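Local coordinates for protein citrate synthase (Thermotoga maritima, PDB 2P2W) that probably catalyses the condensation of oxaloacetate with acetyl-CoA and water to give citrate and CoA, a step of the tricarboxylic acid cycle, at residues G79-L84 against Y130-G135; L126-R131 against I139-D144; N150-M155 against E161-L166. One frame throughout, in Å; residues are numbered along the deposited sequence.

Interaction 1 (G79-L84 against Y130-G135)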
loop_
_atom_site.group_PDB
_atom_site.type_symbol
_atom_site.label_atom_id
_atom_site.label_comp_id
_atom_site.label_asym_id
_atom_site.label_seq_id
_atom_site.Cartn_x
_atom_site.Cartn_y
_atom_site.Cartn_z
ATOM N N GLY A 79 20.741 -5.929 -13.152
ATOM C CA GLY A 79 20.365 -6.586 -14.391
ATOM C C GLY A 79 18.977 -6.162 -14.836
ATOM O O GLY A 79 18.737 -5.922 -16.020
ATOM N N ILE A 80 18.060 -6.070 -13.878
ATOM C CA ILE A 80 16.686 -5.666 -14.152
ATOM C C ILE A 80 16.619 -4.210 -14.612
ATOM O O ILE A 80 15.854 -3.873 -15.512
ATOM C CB ILE A 80 15.812 -5.840 -12.889
ATOM C CG1 ILE A 80 15.513 -7.324 -12.674
ATOM C CG2 ILE A 80 14.533 -5.032 -13.010
ATOM C CD1 ILE A 80 15.436 -7.728 -11.214
ATOM N N LEU A 81 17.425 -3.354 -13.989
ATOM C CA LEU A 81 17.453 -1.930 -14.327
ATOM C C LEU A 81 17.604 -1.665 -15.821
ATOM O O LEU A 81 16.858 -0.872 -16.402
ATOM C CB LEU A 81 18.596 -1.231 -13.587
ATOM C CG LEU A 81 18.830 0.239 -13.955
ATOM C CD1 LEU A 81 17.649 1.075 -13.494
ATOM C CD2 LEU A 81 20.114 0.740 -13.318
ATOM N N TYR A 82 18.568 -2.337 -16.438
ATOM C CA TYR A 82 18.871 -2.108 -17.853
ATOM C C TYR A 82 17.819 -2.692 -18.822
ATOM O O TYR A 82 17.959 -2.626 -20.039
ATOM C CB TYR A 82 20.271 -2.661 -18.158
ATOM C CG TYR A 82 21.304 -1.673 -17.721
ATOM C CD1 TYR A 82 21.526 -0.517 -18.467
ATOM C CD2 TYR A 82 22.030 -1.879 -16.545
ATOM C CE1 TYR A 82 22.445 0.434 -18.034
ATOM C CE2 TYR A 82 22.954 -0.932 -16.114
ATOM C CZ TYR A 82 23.164 0.220 -16.855
ATOM O OH TYR A 82 24.069 1.175 -16.427
ATOM N N HIS A 83 16.748 -3.303 -18.256
ATOM C CA HIS A 83 15.678 -3.826 -19.110
ATOM C C HIS A 83 14.344 -3.096 -18.845
ATOM O O HIS A 83 13.289 -3.476 -19.334
ATOM C CB HIS A 83 15.503 -5.331 -18.843
ATOM C CG HIS A 83 16.714 -6.110 -19.323
ATOM N ND1 HIS A 83 17.712 -6.505 -18.490
ATOM C CD2 HIS A 83 17.015 -6.552 -20.621
ATOM C CE1 HIS A 83 18.600 -7.147 -19.281
ATOM N NE2 HIS A 83 18.211 -7.191 -20.562
ATOM N N LEU A 84 14.423 -2.044 -17.990
ATOM C CA LEU A 84 13.217 -1.265 -17.661
ATOM C C LEU A 84 13.006 -0.121 -18.659
ATOM O O LEU A 84 13.933 0.355 -19.301
ATOM C CB LEU A 84 13.408 -0.605 -16.299
ATOM C CG LEU A 84 13.392 -1.523 -15.073
ATOM C CD1 LEU A 84 13.645 -0.710 -13.809
ATOM C CD2 LEU A 84 12.051 -2.237 -14.866
ATOM N N TYR A 130 18.064 7.477 -12.753
ATOM C CA TYR A 130 18.232 8.775 -13.387
ATOM C C TYR A 130 19.322 8.689 -14.459
ATOM O O TYR A 130 19.102 9.070 -15.614
ATOM C CB TYR A 130 18.619 9.812 -12.338
ATOM C CG TYR A 130 18.878 11.189 -12.895
ATOM C CD1 TYR A 130 17.848 11.938 -13.464
ATOM C CD2 TYR A 130 20.154 11.751 -12.841
ATOM C CE1 TYR A 130 18.083 13.218 -13.963
ATOM C CE2 TYR A 130 20.397 13.029 -13.336
ATOM C CZ TYR A 130 19.358 13.756 -13.895
ATOM O OH TYR A 130 19.598 15.018 -14.387
ATOM N N ARG A 131 20.493 8.187 -14.067
ATOM C CA ARG A 131 21.624 8.048 -14.984
ATOM C C ARG A 131 21.255 7.131 -16.145
ATOM O O ARG A 131 21.511 7.446 -17.309
ATOM C CB ARG A 131 22.836 7.469 -14.249
ATOM C CG ARG A 131 23.276 8.272 -13.036
ATOM C CD ARG A 131 23.906 9.605 -13.427
ATOM N NE ARG A 131 25.176 9.432 -14.128
ATOM C CZ ARG A 131 25.992 10.432 -14.448
ATOM N NH1 ARG A 131 25.674 11.680 -14.126
ATOM N NH2 ARG A 131 27.126 10.188 -15.091
ATOM N N TYR A 132 20.657 5.990 -15.813
ATOM C CA TYR A 132 20.239 5.012 -16.808
ATOM C C TYR A 132 19.251 5.601 -17.808
ATOM O O TYR A 132 19.458 5.518 -19.019
ATOM C CB TYR A 132 19.602 3.803 -16.114
ATOM C CG TYR A 132 18.801 2.914 -17.038
ATOM C CD1 TYR A 132 19.420 2.195 -18.061
ATOM C CD2 TYR A 132 17.418 2.795 -16.891
ATOM C CE1 TYR A 132 18.681 1.376 -18.916
ATOM C CE2 TYR A 132 16.670 1.984 -17.740
ATOM C CZ TYR A 132 17.309 1.276 -18.750
ATOM O OH TYR A 132 16.571 0.472 -19.587
ATOM N N SER A 133 18.181 6.203 -17.299
ATOM C CA SER A 133 17.157 6.785 -18.161
ATOM C C SER A 133 17.710 7.842 -19.114
ATOM O O SER A 133 17.143 8.083 -20.177
ATOM C CB SER A 133 16.029 7.387 -17.316
ATOM O OG SER A 133 16.505 8.452 -16.511
ATOM N N LYS A 134 18.817 8.470 -18.736
ATOM C CA LYS A 134 19.422 9.497 -19.575
ATOM C C LYS A 134 20.647 9.009 -20.344
ATOM O O LYS A 134 21.394 9.809 -20.908
ATOM C CB LYS A 134 19.777 10.717 -18.727
ATOM C CG LYS A 134 18.545 11.426 -18.193
ATOM C CD LYS A 134 18.876 12.749 -17.531
ATOM C CE LYS A 134 17.677 13.681 -17.596
ATOM N NZ LYS A 134 17.936 14.988 -16.928
ATOM N N GLY A 135 20.841 7.694 -20.360
ATOM C CA GLY A 135 21.955 7.100 -21.077
ATOM C C GLY A 135 23.344 7.452 -20.582
ATOM O O GLY A 135 24.301 7.427 -21.354
#
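The Tyr132 hydroxyl donates a hydrogen bond to Leu84 O, with OH and O 2.7 Å apart; the phenol oxygen lies in the carbonyl plane, at 146° to the C=O bond. Leu81 O sits over one face of the same ring, offset toward its rim and 3.2 Å from Tyr132 CZ. Leu81 CD1 packs on Tyr132 CD2 at 3.8 Å. Tyr82 CD1 comes 3.4 Å from Tyr132 CE1, the ring planes 83° apart. Tyr132 reaches this site because its CG stands opposite the backbone N (chi1 164°), which sends the phenol out from the helix toward the 79-84 chain. Behind the first shell, a type I turn from Leu81 to Leu84 presents the two carbonyls, and His83 ND1 bonds back to Gly79 O at 2.7 Å. A weak bond from Lys86 NZ also reaches the Tyr132 hydroxyl. Leu81 and Leu84 rest on Phe97 of helix 90-98, while His83 stacks on His83 of the second subunit, placing the turn at the dimer interface. Just past Tyr132, helix 110-133 ends in a Schellman motif, with Gly135 of positive phi as its C-prime residue.

Interaction 2 (L126-R131 against I139-D144)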
loop_
_atom_site.group_PDB
_atom_site.type_symbol
_atom_site.label_atom_id
_atom_site.label_comp_id
_atom_site.label_asym_id
_atom_site.label_seq_id
_atom_site.Cartn_x
_atom_site.Cartn_y
_atom_site.Cartn_z
ATOM N N LEU A 126 17.216 5.785 -6.975
ATOM C CA LEU A 126 16.859 6.987 -7.722
ATOM C C LEU A 126 17.977 7.475 -8.634
ATOM O O LEU A 126 17.742 7.773 -9.803
ATOM C CB LEU A 126 16.466 8.114 -6.762
ATOM C CG LEU A 126 15.308 7.830 -5.800
ATOM C CD1 LEU A 126 14.980 9.093 -5.011
ATOM C CD2 LEU A 126 14.087 7.363 -6.585
ATOM N N ALA A 127 19.192 7.565 -8.100
ATOM C CA ALA A 127 20.321 8.040 -8.890
ATOM C C ALA A 127 20.617 7.115 -10.068
ATOM O O ALA A 127 20.813 7.578 -11.194
ATOM C CB ALA A 127 21.553 8.187 -8.005
ATOM N N TYR A 128 20.640 5.809 -9.814
ATOM C CA TYR A 128 20.905 4.841 -10.873
ATOM C C TYR A 128 19.882 4.925 -11.996
ATOM O O TYR A 128 20.243 4.873 -13.173
ATOM C CB TYR A 128 20.895 3.417 -10.317
ATOM C CG TYR A 128 22.191 2.959 -9.673
ATOM C CD1 TYR A 128 23.212 3.859 -9.364
ATOM C CD2 TYR A 128 22.381 1.617 -9.356
ATOM C CE1 TYR A 128 24.395 3.426 -8.749
ATOM C CE2 TYR A 128 23.548 1.175 -8.744
ATOM C CZ TYR A 128 24.549 2.080 -8.443
ATOM O OH TYR A 128 25.693 1.628 -7.826
ATOM N N TYR A 129 18.605 5.039 -11.641
ATOM C CA TYR A 129 17.574 5.108 -12.667
ATOM C C TYR A 129 17.684 6.413 -13.446
ATOM O O TYR A 129 17.434 6.450 -14.648
ATOM C CB TYR A 129 16.175 4.970 -12.058
ATOM C CG TYR A 129 15.098 4.881 -13.113
ATOM C CD1 TYR A 129 14.834 3.672 -13.767
ATOM C CD2 TYR A 129 14.408 6.016 -13.525
ATOM C CE1 TYR A 129 13.911 3.606 -14.814
ATOM C CE2 TYR A 129 13.483 5.959 -14.566
ATOM C CZ TYR A 129 13.241 4.756 -15.207
ATOM O OH TYR A 129 12.332 4.713 -16.240
ATOM N N TYR A 130 18.064 7.477 -12.753
ATOM C CA TYR A 130 18.232 8.775 -13.387
ATOM C C TYR A 130 19.322 8.689 -14.459
ATOM O O TYR A 130 19.102 9.070 -15.614
ATOM C CB TYR A 130 18.619 9.812 -12.338
ATOM C CG TYR A 130 18.878 11.189 -12.895
ATOM C CD1 TYR A 130 17.848 11.938 -13.464
ATOM C CD2 TYR A 130 20.154 11.751 -12.841
ATOM C CE1 TYR A 130 18.083 13.218 -13.963
ATOM C CE2 TYR A 130 20.397 13.029 -13.336
ATOM C CZ TYR A 130 19.358 13.756 -13.895
ATOM O OH TYR A 130 19.598 15.018 -14.387
ATOM N N ARG A 131 20.493 8.187 -14.067
ATOM C CA ARG A 131 21.624 8.048 -14.984
ATOM C C ARG A 131 21.255 7.131 -16.145
ATOM O O ARG A 131 21.511 7.446 -17.309
ATOM C CB ARG A 131 22.836 7.469 -14.249
ATOM C CG ARG A 131 23.276 8.272 -13.036
ATOM C CD ARG A 131 23.906 9.605 -13.427
ATOM N NE ARG A 131 25.176 9.432 -14.128
ATOM C CZ ARG A 131 25.992 10.432 -14.448
ATOM N NH1 ARG A 131 25.674 11.680 -14.126
ATOM N NH2 ARG A 131 27.126 10.188 -15.091
ATOM N N ILE A 139 27.151 6.134 -11.528
ATOM C CA ILE A 139 28.162 6.664 -10.623
ATOM C C ILE A 139 27.912 5.919 -9.322
ATOM O O ILE A 139 26.915 6.157 -8.638
ATOM C CB ILE A 139 28.009 8.182 -10.409
ATOM C CG1 ILE A 139 28.342 8.920 -11.711
ATOM C CG2 ILE A 139 28.931 8.647 -9.283
ATOM C CD1 ILE A 139 28.121 10.428 -11.655
ATOM N N ARG A 140 28.812 4.991 -9.005
ATOM C CA ARG A 140 28.684 4.147 -7.815
ATOM C C ARG A 140 28.719 4.962 -6.514
ATOM O O ARG A 140 29.317 6.027 -6.433
ATOM C CB ARG A 140 29.830 3.134 -7.826
ATOM C CG ARG A 140 29.873 2.319 -9.119
ATOM C CD ARG A 140 28.829 1.197 -9.126
ATOM N NE ARG A 140 28.805 0.526 -10.430
ATOM C CZ ARG A 140 28.095 -0.614 -10.523
ATOM N NH1 ARG A 140 27.453 -1.086 -9.469
ATOM N NH2 ARG A 140 28.042 -1.266 -11.689
ATOM N N PRO A 141 28.057 4.444 -5.468
ATOM C CA PRO A 141 28.024 5.130 -4.174
ATOM C C PRO A 141 29.452 5.269 -3.643
ATOM O O PRO A 141 30.259 4.350 -3.787
ATOM C CB PRO A 141 27.191 4.190 -3.300
ATOM C CG PRO A 141 26.325 3.462 -4.287
ATOM C CD PRO A 141 27.270 3.198 -5.428
ATOM N N ARG A 142 29.764 6.415 -3.044
ATOM C CA ARG A 142 31.092 6.643 -2.483
ATOM C C ARG A 142 30.999 6.554 -0.968
ATOM O O ARG A 142 30.278 7.332 -0.339
ATOM C CB ARG A 142 31.614 8.020 -2.894
ATOM C CG ARG A 142 32.076 8.092 -4.341
ATOM C CD ARG A 142 32.498 9.501 -4.700
ATOM N NE ARG A 142 33.421 10.071 -3.718
ATOM C CZ ARG A 142 33.964 11.279 -3.821
ATOM N NH1 ARG A 142 33.679 12.044 -4.868
ATOM N NH2 ARG A 142 34.783 11.729 -2.876
ATOM N N LYS A 143 31.734 5.616 -0.379
ATOM C CA LYS A 143 31.679 5.424 1.062
ATOM C C LYS A 143 32.288 6.563 1.874
ATOM O O LYS A 143 32.063 6.647 3.082
ATOM C CB LYS A 143 32.333 4.092 1.452
ATOM C CG LYS A 143 31.686 3.452 2.680
ATOM C CD LYS A 143 32.319 2.119 3.045
ATOM C CE LYS A 143 31.568 1.461 4.205
ATOM N NZ LYS A 143 31.646 2.278 5.443
ATOM N N ASP A 144 33.046 7.444 1.224
ATOM C CA ASP A 144 33.654 8.566 1.936
ATOM C C ASP A 144 32.729 9.784 1.989
ATOM O O ASP A 144 33.089 10.813 2.561
ATOM C CB ASP A 144 34.997 8.954 1.294
ATOM C CG ASP A 144 34.840 9.537 -0.098
ATOM O OD1 ASP A 144 34.069 8.970 -0.902
ATOM O OD2 ASP A 144 35.500 10.556 -0.397
#
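Ile139 CD1 lies over the centre of one face of the Arg131 guanidinium, 3.5 Å from Arg131 CZ, while the Tyr128 ring receives Ile139 O at its edge, near its plane, 3.7 Å from Tyr128 CE1. No hydrogen bond joins the two segments. The tip of Tyr128 does the remaining touching: its OH stands 3.3 Å from Pro141 CD and 3.4 Å from Arg140 CD. Arg140 runs across Tyr128 at about a right angle, ring and guanidinium planes 79° apart. Two bends in the Arg131 chain (chi2 -70°, chi3 -67°) curl it round, so that its flat end turns a face to the isoleucine methyl. The nitrogens keep polar partners outside the two segments: NE bonds to Glu137 O, and NH1 weakly to Met155 O. A leucine in place of Arg131 would probably leave Glu137 O without this donor and deprive Ile139 CD1 of the flat surface beneath it. The loop runs from the end of helix 110-133 toward helix 147-156, where Ile139 meets Tyr153 and Pro141 meets Met154; Tyr128 also packs on Leu78 and Leu81 of helix 75-81.

Interaction 3 (N150-M155 against E161-L166)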
loop_
_atom_site.group_PDB
_atom_site.type_symbol
_atom_site.label_atom_id
_atom_site.label_comp_id
_atom_site.label_asym_id
_atom_site.label_seq_id
_atom_site.Cartn_x
_atom_site.Cartn_y
_atom_site.Cartn_z
ATOM N N ASN A 150 26.394 12.040 -1.001
ATOM C CA ASN A 150 26.493 10.938 -1.941
ATOM C C ASN A 150 25.353 10.885 -2.944
ATOM O O ASN A 150 25.558 10.527 -4.109
ATOM C CB ASN A 150 26.560 9.610 -1.202
ATOM C CG ASN A 150 26.656 8.444 -2.152
ATOM O OD1 ASN A 150 27.665 8.259 -2.836
ATOM N ND2 ASN A 150 25.609 7.629 -2.183
ATOM N N PHE A 151 24.147 11.213 -2.496
ATOM C CA PHE A 151 23.009 11.198 -3.402
ATOM C C PHE A 151 23.258 12.222 -4.499
ATOM O O PHE A 151 23.112 11.931 -5.687
ATOM C CB PHE A 151 21.717 11.540 -2.657
ATOM C CG PHE A 151 20.527 11.704 -3.559
ATOM C CD1 PHE A 151 20.262 10.772 -4.558
ATOM C CD2 PHE A 151 19.670 12.789 -3.411
ATOM C CE1 PHE A 151 19.159 10.915 -5.400
ATOM C CE2 PHE A 151 18.560 12.946 -4.248
ATOM C CZ PHE A 151 18.306 12.006 -5.244
ATOM N N TYR A 152 23.657 13.418 -4.091
ATOM C CA TYR A 152 23.919 14.488 -5.039
ATOM C C TYR A 152 25.032 14.093 -6.010
ATOM O O TYR A 152 24.964 14.391 -7.205
ATOM C CB TYR A 152 24.305 15.758 -4.286
ATOM C CG TYR A 152 24.215 17.014 -5.119
ATOM C CD1 TYR A 152 23.021 17.731 -5.214
ATOM C CD2 TYR A 152 25.326 17.485 -5.816
ATOM C CE1 TYR A 152 22.940 18.893 -5.983
ATOM C CE2 TYR A 152 25.258 18.638 -6.586
ATOM C CZ TYR A 152 24.066 19.339 -6.666
ATOM O OH TYR A 152 24.012 20.487 -7.420
ATOM N N TYR A 153 26.050 13.405 -5.503
ATOM C CA TYR A 153 27.161 12.995 -6.348
ATOM C C TYR A 153 26.791 11.883 -7.332
ATOM O O TYR A 153 27.244 11.896 -8.477
ATOM C CB TYR A 153 28.357 12.564 -5.489
ATOM C CG TYR A 153 29.651 12.515 -6.271
ATOM C CD1 TYR A 153 30.431 13.663 -6.424
ATOM C CD2 TYR A 153 30.064 11.349 -6.911
ATOM C CE1 TYR A 153 31.588 13.653 -7.200
ATOM C CE2 TYR A 153 31.221 11.324 -7.690
ATOM C CZ TYR A 153 31.976 12.483 -7.831
ATOM O OH TYR A 153 33.112 12.481 -8.609
ATOM N N MET A 154 25.979 10.923 -6.895
ATOM C CA MET A 154 25.569 9.837 -7.782
ATOM C C MET A 154 24.650 10.384 -8.868
ATOM O O MET A 154 24.512 9.789 -9.939
ATOM C CB MET A 154 24.830 8.736 -7.016
ATOM C CG MET A 154 25.684 7.964 -6.019
ATOM S SD MET A 154 24.778 6.549 -5.347
ATOM C CE MET A 154 23.286 7.346 -4.718
ATOM N N MET A 155 24.021 11.518 -8.579
ATOM C CA MET A 155 23.112 12.158 -9.528
ATOM C C MET A 155 23.844 13.004 -10.559
ATOM O O MET A 155 23.661 12.829 -11.764
ATOM C CB MET A 155 22.125 13.081 -8.797
ATOM C CG MET A 155 20.892 12.414 -8.218
ATOM S SD MET A 155 19.687 11.961 -9.471
ATOM C CE MET A 155 19.042 13.606 -9.959
ATOM N N GLU A 161 27.704 23.346 -2.409
ATOM C CA GLU A 161 27.217 23.851 -1.129
ATOM C C GLU A 161 25.698 23.726 -1.001
ATOM O O GLU A 161 25.163 23.656 0.107
ATOM C CB GLU A 161 27.623 25.317 -0.967
ATOM C CG GLU A 161 27.158 25.961 0.327
ATOM C CD GLU A 161 27.307 27.471 0.309
ATOM O OE1 GLU A 161 27.095 28.077 -0.765
ATOM O OE2 GLU A 161 27.637 28.049 1.367
ATOM N N LYS A 162 25.012 23.703 -2.140
ATOM C CA LYS A 162 23.557 23.585 -2.168
ATOM C C LYS A 162 23.092 22.322 -1.449
ATOM O O LYS A 162 21.927 22.202 -1.062
ATOM C CB LYS A 162 23.067 23.571 -3.618
ATOM C CG LYS A 162 22.883 24.963 -4.213
ATOM C CD LYS A 162 23.254 25.011 -5.693
ATOM C CE LYS A 162 22.887 23.730 -6.424
ATOM N NZ LYS A 162 22.493 24.004 -7.839
ATOM N N ILE A 163 24.015 21.381 -1.280
ATOM C CA ILE A 163 23.723 20.124 -0.607
ATOM C C ILE A 163 23.114 20.353 0.777
ATOM O O ILE A 163 22.200 19.638 1.189
ATOM C CB ILE A 163 25.010 19.270 -0.482
ATOM C CG1 ILE A 163 25.425 18.771 -1.872
ATOM C CG2 ILE A 163 24.785 18.102 0.470
ATOM C CD1 ILE A 163 26.781 18.071 -1.911
ATOM N N ARG A 164 23.616 21.358 1.488
ATOM C CA ARG A 164 23.128 21.705 2.821
ATOM C C ARG A 164 21.625 22.010 2.822
ATOM O O ARG A 164 20.896 21.671 3.745
ATOM C CB ARG A 164 23.906 22.926 3.313
ATOM C CG ARG A 164 25.386 22.618 3.543
ATOM C CD ARG A 164 26.102 23.760 4.274
ATOM N NE ARG A 164 27.545 23.510 4.332
ATOM C CZ ARG A 164 28.011 22.829 5.395
ATOM N NH1 ARG A 164 27.179 22.406 6.330
ATOM N NH2 ARG A 164 29.320 22.580 5.498
ATOM N N LEU A 165 21.171 22.690 1.772
ATOM C CA LEU A 165 19.766 23.066 1.659
ATOM C C LEU A 165 18.918 21.807 1.462
ATOM O O LEU A 165 17.846 21.666 2.056
ATOM C CB LEU A 165 19.573 24.031 0.484
ATOM C CG LEU A 165 20.518 25.242 0.460
ATOM C CD1 LEU A 165 20.146 26.154 -0.705
ATOM C CD2 LEU A 165 20.449 25.993 1.785
ATOM N N LEU A 166 19.403 20.893 0.627
ATOM C CA LEU A 166 18.695 19.643 0.374
ATOM C C LEU A 166 18.614 18.815 1.653
ATOM O O LEU A 166 17.584 18.210 1.943
ATOM C CB LEU A 166 19.405 18.831 -0.718
ATOM C CG LEU A 166 18.814 17.447 -1.016
ATOM C CD1 LEU A 166 17.353 17.588 -1.404
ATOM C CD2 LEU A 166 19.598 16.769 -2.132
#
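Helix 147-156 and the start of helix 163-173 come nearest at Tyr152 and Ile163, whose CA atoms are 7.2 Å apart, and no hydrogen bond passes between the two segments. The central contact is a CH-pi interaction: Ile163 CG1 lies over one face of the Tyr152 ring, 4.3 Å from its centroid and 25° off the ring normal. It sits toward the inner end of the ring, 3.9 Å from Tyr152 CG, and Ile163 CD1 carries on to touch Tyr152 CB at 4.1 Å. With chi1 at -163°, Tyr152 reaches out from its helix toward the second segment, crossing Lys162 and Ile163 at a slant, and its hydroxyl arrives 3.6 Å from Lys162 CE. The lysine chain bends repeatedly beyond CB to bring this methylene to the phenol; the contact is one of packing. One turn further along helix 163-173, Leu166 CD2 meets the edge of the Phe151 ring at CD2, 4.2 Å away, the two side chains running at about a right angle. Phe151, Tyr152, Ile163 and Leu166 are all buried. Phe156 packs edge-to-face against Tyr152 within helix 147-156, Ile163 and Leu166 both touch Val148 of the same helix, and Phe151 leans on Pro123 of helix 110-133.

Overall arrangement
From the N terminus, the chain leaves helix 75-81 through 79-84, passes helix 90-98 and most of helix 110-133, and returns in interaction 1, which closes this long span. Interaction 2 opens at 126-131 before interaction 1 has ended, and they share Tyr130 and Arg131; its second segment, the loop 139-144, closes the short excursion past the helix end. The two therefore overlap without nesting. Interaction 3 follows in series and closes the tight connection between helices 147-156 and 163-173. Leu81 touches Tyr129, and Tyr130 packs on Met155, so helix 110-133 lies between helices 75-81 and 147-156; Arg142 N probably bonds to Asn150 OD1, tying loop to helix.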